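PDB 6XSO: cellulase from Uncultured bacterium, which probably hydrolyses internal beta-1,4 linkages of cellulose and related plant polysaccharides such as xylan, as a broad-specificity GH5_4 endoglucanase. Local coordinates for residues T284-R287 with D288-G292. Residues are numbered along the deposited sequence; the frame is centred on the assembly and turned at random.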
loop_
_atom_site.group_PDB
_atom_site.type_symbol
_atom_site.label_atom_id
_atom_site.label_comp_id
_atom_site.label_asym_id
_atom_site.label_seq_id
_atom_site.Cartn_x
_atom_site.Cartn_y
_atom_site.Cartn_z
ATOM N N THR A 284 -14.750 -6.445 18.589
ATOM C CA THR A 284 -15.958 -6.326 17.779
ATOM C C THR A 284 -15.771 -5.366 16.606
ATOM O O THR A 284 -16.242 -5.634 15.493
ATOM C CB THR A 284 -17.109 -5.874 18.678
ATOM O OG1 THR A 284 -17.308 -6.860 19.696
ATOM C CG2 THR A 284 -18.371 -5.700 17.867
ATOM N N ASP A 285 -15.098 -4.237 16.833
ATOM C CA ASP A 285 -14.820 -3.314 15.744
ATOM C C ASP A 285 -13.961 -3.981 14.677
ATOM O O ASP A 285 -14.175 -3.793 13.473
ATOM C CB ASP A 285 -14.059 -2.096 16.261
ATOM C CG ASP A 285 -14.915 -1.131 17.032
ATOM O OD1 ASP A 285 -16.168 -1.156 16.916
ATOM O OD2 ASP A 285 -14.307 -0.319 17.766
ATOM N N THR A 286 -12.959 -4.744 15.097
ATOM C CA THR A 286 -12.121 -5.433 14.126
ATOM C C THR A 286 -12.921 -6.480 13.364
ATOM O O THR A 286 -12.764 -6.624 12.144
ATOM C CB THR A 286 -10.917 -6.039 14.849
ATOM O OG1 THR A 286 -10.082 -4.969 15.328
ATOM C CG2 THR A 286 -10.120 -6.944 13.919
ATOM N N ARG A 287 -13.809 -7.195 14.059
ATOM C CA ARG A 287 -14.660 -8.175 13.389
ATOM C C ARG A 287 -15.544 -7.496 12.345
ATOM O O ARG A 287 -15.742 -8.028 11.247
ATOM C CB ARG A 287 -15.520 -8.924 14.414
ATOM C CG ARG A 287 -16.150 -10.198 13.857
ATOM C CD ARG A 287 -16.756 -11.085 14.969
ATOM N NE ARG A 287 -16.114 -10.871 16.269
ATOM C CZ ARG A 287 -14.934 -11.375 16.633
ATOM N NH1 ARG A 287 -14.235 -12.146 15.807
ATOM N NH2 ARG A 287 -14.447 -11.094 17.834
ATOM N N ASP A 288 -16.059 -6.306 12.656
ATOM C CA ASP A 288 -16.898 -5.588 11.697
ATOM C C ASP A 288 -16.087 -5.167 10.480
ATOM O O ASP A 288 -16.552 -5.308 9.342
ATOM C CB ASP A 288 -17.515 -4.366 12.379
ATOM C CG ASP A 288 -18.226 -3.442 11.395
ATOM O OD1 ASP A 288 -19.297 -3.842 10.901
ATOM O OD2 ASP A 288 -17.717 -2.328 11.118
ATOM N N LEU A 289 -14.879 -4.647 10.705
ATOM C CA LEU A 289 -13.985 -4.305 9.604
ATOM C C LEU A 289 -13.742 -5.514 8.711
ATOM O O LEU A 289 -13.894 -5.442 7.483
ATOM C CB LEU A 289 -12.659 -3.780 10.164
ATOM C CG LEU A 289 -11.441 -3.762 9.234
ATOM C CD1 LEU A 289 -11.631 -2.727 8.144
ATOM C CD2 LEU A 289 -10.150 -3.463 9.970
ATOM N N MET A 290 -13.366 -6.640 9.311
ATOM C CA MET A 290 -13.056 -7.814 8.512
ATOM C C MET A 290 -14.296 -8.331 7.796
ATOM O O MET A 290 -14.195 -8.809 6.658
ATOM C CB MET A 290 -12.453 -8.905 9.398
ATOM C CG MET A 290 -11.161 -8.512 10.102
ATOM S SD MET A 290 -9.819 -8.151 8.963
ATOM C CE MET A 290 -8.587 -7.445 10.072
ATOM N N ASN A 291 -15.470 -8.233 8.437
ATOM C CA ASN A 291 -16.704 -8.716 7.819
ATOM C C ASN A 291 -16.984 -7.989 6.505
ATOM O O ASN A 291 -17.392 -8.613 5.519
ATOM C CB ASN A 291 -17.895 -8.566 8.780
ATOM C CG ASN A 291 -17.961 -9.667 9.855
ATOM O OD1 ASN A 291 -17.339 -10.730 9.743
ATOM N ND2 ASN A 291 -18.738 -9.401 10.905
ATOM N N GLY A 292 -16.770 -6.670 6.468
ATOM C CA GLY A 292 -17.008 -5.928 5.239
ATOM C C GLY A 292 -16.060 -6.333 4.131
ATOM O O GLY A 292 -16.464 -6.481 2.974
HETATM O O HOH W 1 -15.236 -1.486 12.585
HETATM O O HOH W 2 -17.027 -0.580 13.815
#
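Thr-284 O accepts the backbone N-H of Asp-288, the first of four successive i to i+4 bonds in the middle of helix 279-298, the helix of the beta-alpha-beta unit between strands 264-270 and 304-309 of the TIM barrel. Asp-285 O takes the N-H of Leu-289 at 3.0 Å. A water lies 2.7 Å from Asp-285 O and 3.0 Å from Asp-288 OD2, placed to donate to either, but with more acceptors in reach than it has protons. A second water lies 3.3 Å from both Asp-285 OD1 and Asp-288 OD2, a longer and less certain link. Of the two, only this second water lies between the carboxylates, whose OD1 (Asp-285) and OD2 (Asp-288) are 6.1 Å apart; Lys-277 forms a salt bridge with Asp-285 OD2, and the N-H of Gly-241 bonds to Asp-288 OD2. On the buried side, Thr-286 O receives the N-H of Met-290, nearly straight at 167°. With CG2 anti to the backbone N (chi1 -67° for OG1), Thr-286 runs alongside Met-290, and its CG2 lies 4.2 Å from Met-290 CE. Helix 325-341 meets Thr-286 through Asp-334 and Gln-338. Arg-287 O binds the N-H of Asn-291 at 2.8 Å, and the two side chains lie side by side on the exposed face. The chemistry is therefore two-sided: methyl-to-methyl packing faces the interior, whereas water and outside partners probably temper the repulsion between the acidic pair.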